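Local structure of putative cell surface hydrolase (Lactobacillus plantarum, 3LP5) at residues A[25-30]-A[226-231]; A[14-19]-A[104-109]; A[60-65]-A[230-235]; A[190-195]-A[202-207]; A[132-137]-A[221-226]. The protein probably hydrolyses a still unidentified substrate at the bacterial cell surface, using an alpha/beta hydrolase fold. All blocks are in the same frame, centred on the assembly; numbering follows the deposited sequence.

Contact 1: residues A[25-30]-A[226-231]; sequences TELGKE and LIRQYL. With NA (sodium ion), chain C.
Two helices beside the sheet of the alpha/beta hydrolase fold, 17-30 and 217-231, meet through Leu-27 and Glu-30 on one and Ile-227 and Arg-228 on the other. The short axes cross at -69° and come within 11.0 Å, so side chains bridge most of the distance, joined by the backbone carbonyl of Glu-30. Leu-27 holds its CG anti to the backbone N (chi1 -179°), carrying its methyls across: CD1 lies 3.7 Å from CG of Arg-228, and Ile-227 CG2 sits 4.0 Å from Leu-27 CD1. Arg-228 slides past Leu-27 in the opposite sense and bends at chi3, bringing its guanidinium to the helix end. There Glu-30 O stands over the centre of one guanidinium face, 3.6 Å above the plane, while Glu-30 CB packs 3.7 Å from Arg-228 NH1. The Glu-30 carboxylate plane is 59° from that of the guanidinium; its OE1 stays 4.0 Å from Arg-228 NH1, beyond a salt bridge, while Arg-228 NH2 is paired with Glu-234 OE1. With an alanine at Arg-228, Glu-234 would probably be left without its charged mate and a gap would open beside Leu-27. Two residues before Glu-30, Gly-28 O binds a sodium ion at 2.4 Å, with Thr-31, Lys-33 and a water among the other ligands. Two cations gather at the C-terminal carbonyls of helix 17-30, whose dipole would probably favour both.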
# COMPACT_ATOMS: atom_id res chain seq x y z
N THR A 25 13.44 6.28 1.36
CA THR A 25 14.54 7.19 1.69
C THR A 25 14.05 8.63 1.81
O THR A 25 14.38 9.35 2.76
CB THR A 25 15.62 7.12 0.62
OG1 THR A 25 15.99 5.77 0.49
CG2 THR A 25 16.85 7.88 1.03
N GLU A 26 13.31 9.06 0.81
CA GLU A 26 12.85 10.43 0.80
C GLU A 26 11.82 10.68 1.89
O GLU A 26 11.88 11.71 2.53
CB GLU A 26 12.33 10.77 -0.59
CG GLU A 26 13.41 11.50 -1.40
CD GLU A 26 14.73 10.70 -1.60
OE1 GLU A 26 15.82 11.19 -1.15
OE2 GLU A 26 14.68 9.58 -2.23
N LEU A 27 10.91 9.74 2.13
CA LEU A 27 9.95 9.91 3.18
C LEU A 27 10.69 10.14 4.54
O LEU A 27 10.34 11.03 5.33
CB LEU A 27 9.04 8.67 3.22
CG LEU A 27 7.92 8.66 4.25
CD1 LEU A 27 7.02 9.87 4.10
CD2 LEU A 27 7.10 7.32 4.23
N GLY A 28 11.75 9.36 4.77
CA GLY A 28 12.57 9.53 6.00
C GLY A 28 13.24 10.89 6.14
O GLY A 28 13.16 11.54 7.19
N LYS A 29 13.86 11.35 5.06
CA LYS A 29 14.41 12.67 5.00
C LYS A 29 13.38 13.79 5.09
O LYS A 29 13.64 14.76 5.75
CB LYS A 29 15.25 12.81 3.74
CG LYS A 29 16.56 12.06 3.87
CD LYS A 29 17.61 12.56 2.91
CE LYS A 29 17.72 11.61 1.73
NZ LYS A 29 18.72 12.18 0.75
N GLU A 30 12.23 13.69 4.43
CA GLU A 30 11.27 14.80 4.51
C GLU A 30 10.49 14.86 5.84
O GLU A 30 10.14 15.94 6.28
CB GLU A 30 10.30 14.84 3.32
CG GLU A 30 10.94 15.18 1.95
CD GLU A 30 11.49 16.60 1.89
OE1 GLU A 30 10.69 17.55 2.07
OE2 GLU A 30 12.71 16.78 1.66
N LEU A 226 2.17 13.37 -0.55
CA LEU A 226 0.81 12.86 -0.31
C LEU A 226 0.79 11.86 0.81
O LEU A 226 -0.21 11.74 1.55
CB LEU A 226 0.24 12.24 -1.59
CG LEU A 226 0.00 13.25 -2.73
CD1 LEU A 226 -0.27 12.47 -4.00
CD2 LEU A 226 -1.16 14.23 -2.46
N ILE A 227 1.85 11.06 0.88
CA ILE A 227 1.93 10.06 1.93
C ILE A 227 1.95 10.82 3.24
O ILE A 227 1.15 10.52 4.16
CB ILE A 227 3.17 9.15 1.83
CG1 ILE A 227 3.07 8.17 0.66
CG2 ILE A 227 3.45 8.45 3.16
CD1 ILE A 227 4.44 7.52 0.30
N ARG A 228 2.80 11.83 3.31
CA ARG A 228 2.84 12.69 4.53
C ARG A 228 1.49 13.36 4.90
O ARG A 228 1.03 13.27 6.04
CB ARG A 228 3.93 13.72 4.40
CG ARG A 228 5.31 13.10 4.51
CD ARG A 228 6.39 14.17 4.29
NE ARG A 228 6.28 15.22 5.32
CZ ARG A 228 6.68 16.47 5.16
NH1 ARG A 228 7.25 16.87 4.04
NH2 ARG A 228 6.57 17.32 6.18
N GLN A 229 0.84 14.01 3.94
CA GLN A 229 -0.42 14.67 4.16
C GLN A 229 -1.59 13.72 4.49
O GLN A 229 -2.39 14.03 5.36
CB GLN A 229 -0.78 15.52 2.94
CG GLN A 229 -2.17 16.17 3.01
CD GLN A 229 -2.29 17.35 2.11
OE1 GLN A 229 -1.27 17.90 1.66
NE2 GLN A 229 -3.50 17.76 1.83
N TYR A 230 -1.72 12.60 3.79
CA TYR A 230 -2.95 11.78 3.90
C TYR A 230 -2.69 10.49 4.66
O TYR A 230 -3.54 10.08 5.43
CB TYR A 230 -3.54 11.45 2.51
CG TYR A 230 -4.13 12.68 1.83
CD1 TYR A 230 -5.35 13.25 2.27
CD2 TYR A 230 -3.47 13.30 0.77
CE1 TYR A 230 -5.86 14.39 1.66
CE2 TYR A 230 -3.97 14.45 0.16
CZ TYR A 230 -5.17 14.97 0.59
OH TYR A 230 -5.66 16.09 -0.04
N LEU A 231 -1.55 9.85 4.48
CA LEU A 231 -1.33 8.56 5.18
C LEU A 231 -0.86 8.82 6.60
O LEU A 231 -1.38 8.21 7.56
CB LEU A 231 -0.34 7.61 4.48
CG LEU A 231 -0.30 6.20 5.11
CD1 LEU A 231 -1.66 5.46 5.07
CD2 LEU A 231 0.77 5.33 4.55
NA NA C . 12.13 11.48 9.32
O HOH W 1 12.85 9.25 9.59

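Contact 2: residues A[14-19]-A[104-109]; sequences SASQNR and GHSNGG
The imidazole of His-105 meets Ser-16 at its edge, where Ser-16 O lies in the ring plane, 3.5 Å from CE1. Over the centre of one ring face sits CB of the next residue, Ser-106, 4.1 Å above the plane. Arg-19 comes at the ring obliquely, its CD 3.4 Å from NE2 of His-105, and its guanidinium plane is turned 67° from the imidazole. Ser-16 CB closes on the same corner, 3.6 Å from CE1 of His-105. With CG anti to its backbone N, His-105 extends its ring from the end of strand 99-105 across to the start of helix 17-30. The chain then turns sharply at Ser-106 (phi 59°, psi -130°), the strained strand-to-helix turn consistent with a GxSxG nucleophile elbow. The glycines suit it: a CB on Gly-104 would collide with Gly-109 CA, and one on Gly-108 with His-105 O. Ser-16 OG, also bonded to Ser-13 O, lies 3.8 Å from Ser-106 CB. No direct hydrogen bond joins the segments. Instead a water bridges them, 2.6 Å from His-105 ND1 and 2.8 Å from Ser-16 OG, with a weak third bond to Ser-16 O. Arg-19 NH2 is held by Thr-212 O, whereas its NE is buried with no partner. The imidazole is thus probably restrained in rotation by its bridged ND1 and by packing around CE1 and NE2, next to the probable nucleophile turn.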
# COMPACT_ATOMS: atom_id res chain seq x y z
N SER A 14 9.92 -6.55 -8.88
CA SER A 14 11.23 -5.92 -8.93
C SER A 14 11.38 -4.72 -9.89
O SER A 14 12.20 -3.83 -9.61
CB SER A 14 12.39 -6.92 -9.05
OG SER A 14 12.44 -7.49 -10.33
N ALA A 15 10.61 -4.68 -10.98
CA ALA A 15 10.57 -3.51 -11.88
C ALA A 15 10.27 -2.21 -11.12
O ALA A 15 10.79 -1.15 -11.45
CB ALA A 15 9.53 -3.71 -13.02
N SER A 16 9.47 -2.29 -10.07
CA SER A 16 9.07 -1.09 -9.35
C SER A 16 9.86 -0.89 -8.04
O SER A 16 9.60 0.10 -7.29
CB SER A 16 7.53 -1.10 -9.15
OG SER A 16 7.11 -2.19 -8.34
N GLN A 17 10.86 -1.76 -7.79
CA GLN A 17 11.71 -1.68 -6.56
C GLN A 17 12.49 -0.34 -6.36
O GLN A 17 12.56 0.17 -5.24
CB GLN A 17 12.66 -2.89 -6.39
CG GLN A 17 13.18 -3.14 -4.96
CD GLN A 17 12.03 -3.43 -3.98
OE1 GLN A 17 11.19 -4.33 -4.23
NE2 GLN A 17 11.94 -2.64 -2.90
N ASN A 18 13.11 0.17 -7.42
CA ASN A 18 13.85 1.43 -7.33
C ASN A 18 12.94 2.58 -6.82
O ASN A 18 13.35 3.34 -5.90
CB ASN A 18 14.54 1.81 -8.66
CG ASN A 18 15.98 1.20 -8.81
OD1 ASN A 18 16.56 1.13 -9.94
ND2 ASN A 18 16.56 0.77 -7.69
N ARG A 19 11.73 2.70 -7.41
CA ARG A 19 10.77 3.69 -6.96
C ARG A 19 10.46 3.50 -5.47
O ARG A 19 10.56 4.45 -4.68
CB ARG A 19 9.47 3.67 -7.77
CG ARG A 19 8.61 4.86 -7.40
CD ARG A 19 7.14 4.74 -7.82
NE ARG A 19 6.94 4.69 -9.27
CZ ARG A 19 6.75 5.76 -10.02
NH1 ARG A 19 6.75 6.99 -9.51
NH2 ARG A 19 6.58 5.61 -11.31
N GLY A 104 0.66 0.29 0.25
CA GLY A 104 0.89 -0.76 -0.77
C GLY A 104 1.32 -0.14 -2.08
O GLY A 104 0.58 0.66 -2.71
N HIS A 105 2.52 -0.48 -2.54
CA HIS A 105 2.98 0.05 -3.80
C HIS A 105 2.78 -0.99 -4.88
O HIS A 105 3.16 -2.14 -4.72
CB HIS A 105 4.46 0.48 -3.73
CG HIS A 105 4.97 1.04 -5.02
ND1 HIS A 105 6.20 0.71 -5.54
CD2 HIS A 105 4.40 1.89 -5.92
CE1 HIS A 105 6.38 1.33 -6.70
NE2 HIS A 105 5.30 2.05 -6.95
N SER A 106 2.15 -0.58 -5.98
CA SER A 106 2.02 -1.47 -7.14
C SER A 106 1.27 -2.74 -6.67
O SER A 106 0.25 -2.60 -6.03
CB SER A 106 3.42 -1.75 -7.73
OG SER A 106 3.39 -2.76 -8.75
N ASN A 107 1.75 -3.95 -6.94
CA ASN A 107 1.07 -5.16 -6.44
C ASN A 107 0.91 -5.17 -4.93
O ASN A 107 0.03 -5.84 -4.37
CB ASN A 107 1.85 -6.39 -6.83
CG ASN A 107 1.78 -6.70 -8.33
OD1 ASN A 107 0.99 -6.15 -9.05
ND2 ASN A 107 2.65 -7.58 -8.78
N GLY A 108 1.75 -4.44 -4.22
CA GLY A 108 1.59 -4.35 -2.76
C GLY A 108 0.18 -3.92 -2.35
O GLY A 108 -0.36 -4.35 -1.31
N GLY A 109 -0.45 -3.09 -3.18
CA GLY A 109 -1.82 -2.61 -2.84
C GLY A 109 -2.84 -3.75 -2.92
O GLY A 109 -3.78 -3.81 -2.14
O HOH W 2 7.31 -1.68 -5.60

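Contact 3: residues A[60-65]-A[230-235]; sequences EPFIVI and YLLAET
Glu-60 and Leu-232 are the residues whose backbones come nearest, with CA atoms 9.2 Å apart, so the segments meet through side chains and a water. Residues 60-61 lead into strand 62-67, while 230-235 carries the chain out of helix 217-231; Ala-233, with positive phi (52°), is where helical conformation is lost. Just before that turn the carbonyl of Leu-232 is available to a water that donates to Leu-232 O at 2.6 Å and to Glu-60 OE1 at 2.7 Å. An extended chain, with CG anti to the backbone N (chi1 -162°), takes the Glu-60 carboxylate there. Its other oxygen, OE2, lies 4.2 Å from Leu-232 CD2. The second methyl of Leu-232, CD1, approaches the edge of the Phe-62 ring near its plane, 4.5 Å from CZ, a loose apolar touch. Phe-62 also stacks on His-35, and Leu-232 reaches Val-7 and Leu-27, so the leucine fills the corner between sheet and helix 17-30. In the alpha/beta hydrolase fold this is the end of the sheet where the parallel strands begin, opposite the strand ends that carry the nucleophile elbow.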
# COMPACT_ATOMS: atom_id res chain seq x y z
N GLU A 60 5.76 5.55 15.89
CA GLU A 60 5.36 5.40 14.47
C GLU A 60 6.46 4.79 13.61
O GLU A 60 7.01 5.46 12.70
CB GLU A 60 4.90 6.74 13.94
CG GLU A 60 4.10 6.64 12.71
CD GLU A 60 3.42 7.96 12.46
OE1 GLU A 60 2.22 8.09 12.81
OE2 GLU A 60 4.12 8.90 12.00
N PRO A 61 6.82 3.52 13.90
CA PRO A 61 7.89 2.93 13.10
C PRO A 61 7.38 2.54 11.71
O PRO A 61 6.19 2.25 11.53
CB PRO A 61 8.28 1.68 13.91
CG PRO A 61 7.01 1.35 14.70
CD PRO A 61 6.42 2.66 15.03
N PHE A 62 8.31 2.58 10.74
CA PHE A 62 8.04 2.12 9.39
C PHE A 62 8.45 0.66 9.38
O PHE A 62 9.59 0.32 9.73
CB PHE A 62 8.93 2.87 8.38
CG PHE A 62 8.59 4.35 8.19
CD1 PHE A 62 7.39 4.90 8.66
CD2 PHE A 62 9.48 5.18 7.49
CE1 PHE A 62 7.06 6.25 8.45
CE2 PHE A 62 9.17 6.56 7.31
CZ PHE A 62 7.97 7.08 7.79
N ILE A 63 7.55 -0.20 8.98
CA ILE A 63 7.91 -1.60 8.83
C ILE A 63 7.71 -2.02 7.34
O ILE A 63 6.58 -1.93 6.83
CB ILE A 63 7.08 -2.43 9.79
CG1 ILE A 63 7.26 -1.91 11.24
CG2 ILE A 63 7.49 -3.90 9.69
CD1 ILE A 63 6.30 -2.70 12.26
N VAL A 64 8.79 -2.41 6.63
CA VAL A 64 8.65 -2.86 5.24
C VAL A 64 8.48 -4.35 5.31
O VAL A 64 9.26 -5.03 5.99
CB VAL A 64 9.92 -2.54 4.41
CG1 VAL A 64 9.83 -3.10 2.92
CG2 VAL A 64 10.14 -1.04 4.38
N ILE A 65 7.48 -4.87 4.62
CA ILE A 65 7.32 -6.32 4.49
C ILE A 65 7.33 -6.66 3.02
O ILE A 65 6.42 -6.25 2.29
CB ILE A 65 5.98 -6.83 5.12
CG1 ILE A 65 5.92 -6.46 6.60
CG2 ILE A 65 5.85 -8.38 4.90
CD1 ILE A 65 4.62 -6.81 7.25
N TYR A 230 -1.72 12.60 3.79
CA TYR A 230 -2.95 11.78 3.90
C TYR A 230 -2.69 10.49 4.66
O TYR A 230 -3.54 10.08 5.43
CB TYR A 230 -3.54 11.45 2.51
CG TYR A 230 -4.13 12.68 1.83
CD1 TYR A 230 -5.35 13.25 2.27
CD2 TYR A 230 -3.47 13.30 0.77
CE1 TYR A 230 -5.86 14.39 1.66
CE2 TYR A 230 -3.97 14.45 0.16
CZ TYR A 230 -5.17 14.97 0.59
OH TYR A 230 -5.66 16.09 -0.04
N LEU A 231 -1.55 9.85 4.48
CA LEU A 231 -1.33 8.56 5.18
C LEU A 231 -0.86 8.82 6.60
O LEU A 231 -1.38 8.21 7.56
CB LEU A 231 -0.34 7.61 4.48
CG LEU A 231 -0.30 6.20 5.11
CD1 LEU A 231 -1.66 5.46 5.07
CD2 LEU A 231 0.77 5.33 4.55
N LEU A 232 0.11 9.72 6.74
CA LEU A 232 0.67 10.07 8.05
C LEU A 232 -0.12 11.18 8.74
O LEU A 232 0.08 11.42 9.91
CB LEU A 232 2.14 10.49 7.92
CG LEU A 232 3.05 9.41 7.32
CD1 LEU A 232 4.54 9.87 7.19
CD2 LEU A 232 2.98 8.10 8.06
N ALA A 233 -0.99 11.87 8.00
CA ALA A 233 -1.78 12.99 8.53
C ALA A 233 -0.92 14.05 9.25
O ALA A 233 -1.27 14.58 10.29
CB ALA A 233 -2.94 12.48 9.43
N GLU A 234 0.20 14.39 8.64
CA GLU A 234 1.11 15.38 9.17
C GLU A 234 0.57 16.77 8.81
O GLU A 234 -0.07 16.93 7.77
CB GLU A 234 2.43 15.18 8.46
CG GLU A 234 3.59 15.60 9.22
CD GLU A 234 4.89 15.10 8.59
OE1 GLU A 234 5.90 15.83 8.67
OE2 GLU A 234 4.89 14.00 8.01
N THR A 235 0.78 17.77 9.65
CA THR A 235 0.34 19.11 9.31
C THR A 235 1.32 19.67 8.23
O THR A 235 2.52 19.58 8.40
CB THR A 235 0.24 19.99 10.58
OG1 THR A 235 1.42 19.75 11.34
CG2 THR A 235 -0.94 19.56 11.47
O HOH W 3 0.27 9.56 11.71

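Contact 4: residues A[190-195]-A[202-207]; sequences YGKYIF and FTEITV
Phe-202 contributes the largest share of this contact, in which the short helix 191-195 packs on the edge strand 201-206 of the hydrolase sheet, the chain returning through the six residues between the two segments. Helix and strand run nearly antiparallel, at 168°, with their axes 9.6 Å apart at closest. Phe-202 turns its CG anti to the backbone N (chi1 177°), which plants the ring under the helix. One ortho carbon, CD1, touches Phe-195 CB at 3.5 Å; across the ring, CE2 is 3.6 Å from Lys-192 CB. Between these two the para carbon CZ reaches the backbone of Gly-191. The rings of Phe-195 and Phe-202 are near parallel, planes 20° apart, but they are slid so far, with centroids 5.7 Å apart, that they barely overlap. A serine in place of Phe-202 would probably open a gap beneath the helix and leave Phe-195 CB and Lys-192 CB without their packing partner. Phe-202 also leans on Val-168 and Ser-170 of the neighbouring strand, joining helix to sheet. Lys-192 continues past the ring toward Glu-204, where its CE lies 3.7 Å from OE2. The opposite charges probably attract weakly, Lys-192 NZ being 4.3 Å from Glu-204 OE2, beyond a salt bridge. A water sits at the edge of the Phe-202 ring, in its plane, and 2.7 Å from Glu-204 OE1.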
# COMPACT_ATOMS: atom_id res chain seq x y z
N TYR A 190 -10.29 0.07 -11.37
CA TYR A 190 -11.22 -0.94 -10.82
C TYR A 190 -11.21 -0.96 -9.27
O TYR A 190 -12.10 -1.51 -8.62
CB TYR A 190 -10.88 -2.34 -11.37
CG TYR A 190 -11.46 -2.67 -12.73
CD1 TYR A 190 -11.17 -1.88 -13.83
CD2 TYR A 190 -12.21 -3.86 -12.92
CE1 TYR A 190 -11.71 -2.23 -15.11
CE2 TYR A 190 -12.71 -4.21 -14.17
CZ TYR A 190 -12.46 -3.39 -15.26
OH TYR A 190 -12.93 -3.78 -16.51
N GLY A 191 -10.21 -0.32 -8.70
CA GLY A 191 -10.12 -0.07 -7.22
C GLY A 191 -11.45 0.45 -6.65
O GLY A 191 -11.90 -0.03 -5.58
N LYS A 192 -12.10 1.39 -7.34
CA LYS A 192 -13.31 2.01 -6.81
C LYS A 192 -14.46 1.00 -6.66
O LYS A 192 -15.30 1.15 -5.76
CB LYS A 192 -13.74 3.17 -7.67
CG LYS A 192 -14.37 2.69 -8.95
CD LYS A 192 -14.54 3.76 -10.10
CE LYS A 192 -14.75 5.15 -9.61
NZ LYS A 192 -15.43 5.99 -10.71
N TYR A 193 -14.51 -0.05 -7.49
CA TYR A 193 -15.55 -1.09 -7.34
C TYR A 193 -15.39 -1.95 -6.09
O TYR A 193 -16.37 -2.46 -5.55
CB TYR A 193 -15.64 -2.02 -8.59
CG TYR A 193 -15.72 -1.26 -9.88
CD1 TYR A 193 -16.72 -0.32 -10.08
CD2 TYR A 193 -14.77 -1.46 -10.87
CE1 TYR A 193 -16.79 0.41 -11.25
CE2 TYR A 193 -14.84 -0.75 -12.06
CZ TYR A 193 -15.85 0.19 -12.24
OH TYR A 193 -15.92 0.92 -13.40
N ILE A 194 -14.16 -2.10 -5.66
CA ILE A 194 -13.84 -2.82 -4.43
C ILE A 194 -14.18 -1.94 -3.22
O ILE A 194 -14.86 -2.36 -2.29
CB ILE A 194 -12.39 -3.23 -4.44
CG1 ILE A 194 -12.19 -4.36 -5.47
CG2 ILE A 194 -11.98 -3.88 -3.07
CD1 ILE A 194 -10.81 -4.34 -6.13
N PHE A 195 -13.77 -0.69 -3.25
CA PHE A 195 -13.76 0.12 -2.03
C PHE A 195 -15.02 0.97 -1.79
O PHE A 195 -15.41 1.07 -0.64
CB PHE A 195 -12.51 0.99 -1.98
CG PHE A 195 -11.25 0.18 -1.80
CD1 PHE A 195 -11.04 -0.54 -0.63
CD2 PHE A 195 -10.30 0.12 -2.80
CE1 PHE A 195 -9.86 -1.29 -0.46
CE2 PHE A 195 -9.13 -0.63 -2.63
CZ PHE A 195 -8.93 -1.33 -1.44
N PHE A 202 -13.32 6.69 0.58
CA PHE A 202 -12.44 6.30 -0.52
C PHE A 202 -12.09 7.52 -1.33
O PHE A 202 -12.99 8.27 -1.72
CB PHE A 202 -13.13 5.28 -1.40
CG PHE A 202 -12.33 4.87 -2.60
CD1 PHE A 202 -11.16 4.13 -2.46
CD2 PHE A 202 -12.76 5.22 -3.88
CE1 PHE A 202 -10.42 3.73 -3.55
CE2 PHE A 202 -12.02 4.87 -4.98
CZ PHE A 202 -10.87 4.09 -4.84
N THR A 203 -10.78 7.72 -1.54
CA THR A 203 -10.28 8.95 -2.23
C THR A 203 -9.31 8.60 -3.36
O THR A 203 -8.32 7.96 -3.11
CB THR A 203 -9.61 9.91 -1.24
OG1 THR A 203 -10.57 10.29 -0.29
CG2 THR A 203 -9.11 11.20 -1.89
N GLU A 204 -9.65 8.99 -4.60
CA GLU A 204 -8.75 8.82 -5.72
C GLU A 204 -7.95 10.08 -5.90
O GLU A 204 -8.49 11.19 -5.84
CB GLU A 204 -9.53 8.54 -7.01
CG GLU A 204 -10.49 7.37 -6.81
CD GLU A 204 -11.51 7.23 -7.95
OE1 GLU A 204 -11.11 6.71 -9.00
OE2 GLU A 204 -12.68 7.66 -7.79
N ILE A 205 -6.65 9.89 -6.19
CA ILE A 205 -5.71 11.00 -6.34
C ILE A 205 -4.92 10.71 -7.59
O ILE A 205 -4.49 9.59 -7.78
CB ILE A 205 -4.72 11.12 -5.11
CG1 ILE A 205 -5.48 11.37 -3.82
CG2 ILE A 205 -3.65 12.26 -5.34
CD1 ILE A 205 -4.72 11.08 -2.51
N THR A 206 -4.71 11.73 -8.44
CA THR A 206 -3.89 11.56 -9.62
C THR A 206 -2.48 12.09 -9.40
O THR A 206 -2.28 13.19 -8.89
CB THR A 206 -4.51 12.26 -10.88
OG1 THR A 206 -5.87 11.88 -10.99
CG2 THR A 206 -3.81 11.81 -12.13
N VAL A 207 -1.51 11.29 -9.81
CA VAL A 207 -0.13 11.72 -9.93
C VAL A 207 0.32 11.26 -11.31
O VAL A 207 0.37 10.04 -11.58
CB VAL A 207 0.78 11.08 -8.82
CG1 VAL A 207 2.26 11.38 -9.05
CG2 VAL A 207 0.36 11.60 -7.48
O HOH W 4 -10.64 4.04 -8.79

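Contact 5: residues A[132-137]-A[221-226]; sequences MTIASP and KQIVSL
Ile-223 is the first residue of helical segment 221-226 to touch strand 127-134, meeting Ile-134 in a purely apolar contact. Its chi1 of -70° sets CG2 anti to the backbone N and brings that methyl to 4.1 Å from Ile-134 CD1, the two side chains meeting at a slant. Ile-223 also rests on Arg-19 and Leu-23 of helix 17-30, so it sits between helix and sheet. Next in line, Val-224 packs on helix 17-30 and Ser-225 OG bonds Asn-244 ND2. Leu-226 comes back to the sheet one turn after Ile-223, its N bonded to Gln-222 O at 3.0 Å. Here the strand side chain does the reaching: Met-132, bent at chi3 (-75°), swings CE to 3.7 Å from Leu-226 O and 4.5 Å from Leu-226 CB. The end of the Leu-226 side chain lies on Val-207. The spacing is regular: Met-132 and Ile-134 stand two apart on one face of the strand, Ile-223 and Leu-226 three apart on one face of the helix. All four are buried, and no hydrogen bond crosses between the segments. This is the helix-on-sheet packing of a three-layer alpha/beta/alpha hydrolase core: the helix that follows strand 201-206 covers strand 127-134, and the backbone of Ile-134 pairs with Ser-106 of the probable nucleophile elbow, while its side chain turns to the helix.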
# COMPACT_ATOMS: atom_id res chain seq x y z
N MET A 132 -3.19 3.47 1.97
CA MET A 132 -2.90 4.14 0.69
C MET A 132 -2.31 3.10 -0.28
O MET A 132 -1.39 2.32 0.08
CB MET A 132 -1.97 5.36 0.88
CG MET A 132 -1.32 6.00 -0.41
SD MET A 132 -0.35 7.54 -0.03
CE MET A 132 -1.71 8.64 0.24
N THR A 133 -2.82 3.11 -1.50
CA THR A 133 -2.26 2.27 -2.54
C THR A 133 -1.72 3.14 -3.66
O THR A 133 -2.26 4.26 -3.91
CB THR A 133 -3.26 1.20 -3.06
OG1 THR A 133 -4.30 1.82 -3.80
CG2 THR A 133 -3.89 0.40 -1.87
N ILE A 134 -0.65 2.67 -4.29
CA ILE A 134 -0.02 3.47 -5.35
C ILE A 134 -0.02 2.67 -6.63
O ILE A 134 0.69 1.66 -6.73
CB ILE A 134 1.40 3.90 -5.01
CG1 ILE A 134 1.42 4.72 -3.70
CG2 ILE A 134 1.95 4.81 -6.09
CD1 ILE A 134 2.77 4.62 -3.00
N ALA A 135 -0.77 3.14 -7.63
CA ALA A 135 -0.79 2.44 -8.93
C ALA A 135 -0.99 0.92 -8.83
O ALA A 135 -0.24 0.13 -9.44
CB ALA A 135 0.48 2.80 -9.75
N SER A 136 -2.01 0.50 -8.09
CA SER A 136 -2.19 -0.94 -7.87
C SER A 136 -3.11 -1.46 -8.97
O SER A 136 -4.20 -0.91 -9.18
CB SER A 136 -2.77 -1.21 -6.49
OG SER A 136 -1.84 -0.81 -5.46
N PRO A 137 -2.67 -2.51 -9.69
CA PRO A 137 -3.44 -2.98 -10.81
C PRO A 137 -4.62 -3.91 -10.44
O PRO A 137 -4.54 -5.15 -10.61
CB PRO A 137 -2.37 -3.69 -11.66
CG PRO A 137 -1.40 -4.25 -10.66
CD PRO A 137 -1.38 -3.24 -9.54
N LYS A 221 8.58 13.10 -5.40
CA LYS A 221 8.33 14.21 -4.45
C LYS A 221 6.84 14.42 -4.15
O LYS A 221 6.50 14.63 -3.01
CB LYS A 221 8.93 15.54 -4.94
CG LYS A 221 10.48 15.53 -4.89
CD LYS A 221 11.06 16.99 -4.84
CE LYS A 221 11.12 17.68 -6.20
NZ LYS A 221 10.93 19.19 -6.13
N GLN A 222 6.00 14.38 -5.18
CA GLN A 222 4.54 14.49 -5.03
C GLN A 222 4.00 13.32 -4.23
O GLN A 222 3.16 13.53 -3.36
CB GLN A 222 3.85 14.47 -6.40
CG GLN A 222 4.12 15.73 -7.19
CD GLN A 222 3.52 15.78 -8.62
OE1 GLN A 222 3.99 16.56 -9.43
NE2 GLN A 222 2.48 15.04 -8.89
N ILE A 223 4.46 12.12 -4.53
CA ILE A 223 3.99 10.96 -3.83
C ILE A 223 4.36 11.03 -2.35
O ILE A 223 3.50 10.78 -1.48
CB ILE A 223 4.49 9.66 -4.47
CG1 ILE A 223 3.79 9.50 -5.83
CG2 ILE A 223 4.16 8.44 -3.56
CD1 ILE A 223 4.24 8.31 -6.61
N VAL A 224 5.61 11.38 -2.04
CA VAL A 224 6.06 11.52 -0.61
C VAL A 224 5.25 12.64 0.05
O VAL A 224 4.83 12.49 1.20
CB VAL A 224 7.58 11.83 -0.53
CG1 VAL A 224 8.03 12.32 0.89
CG2 VAL A 224 8.34 10.55 -0.90
N SER A 225 4.94 13.71 -0.70
CA SER A 225 4.17 14.78 -0.13
C SER A 225 2.74 14.23 0.27
O SER A 225 2.24 14.55 1.32
CB SER A 225 4.01 15.93 -1.11
OG SER A 225 3.24 16.99 -0.52
N LEU A 226 2.17 13.37 -0.55
CA LEU A 226 0.81 12.86 -0.31
C LEU A 226 0.79 11.86 0.81
O LEU A 226 -0.21 11.74 1.55
CB LEU A 226 0.24 12.24 -1.59
CG LEU A 226 0.00 13.25 -2.73
CD1 LEU A 226 -0.27 12.47 -4.00
CD2 LEU A 226 -1.16 14.23 -2.46

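How the contacts relate
Helix 217-231 links three of the sites: contacts 5, 1 and 3 follow one another along it, sharing Leu-226 and then Tyr-230 and Leu-231. Contacts 1 and 3, with centres 7 Å apart, merge through Leu-27 CD2, 3.7 Å from Phe-62 CZ, and lie at the sodium-binding end of helix 17-30. Contact 2 begins that helix and holds the probable nucleophile elbow, its centre about 16 Å from that of contact 1. Contact 5 joins it directly, Ser-106 N lying 2.8 Å from Ile-134 O. Contact 4, at the sheet edge, reaches helix 217-231, where Val-207 CG2 lies 3.6 Å from Leu-226 CD1.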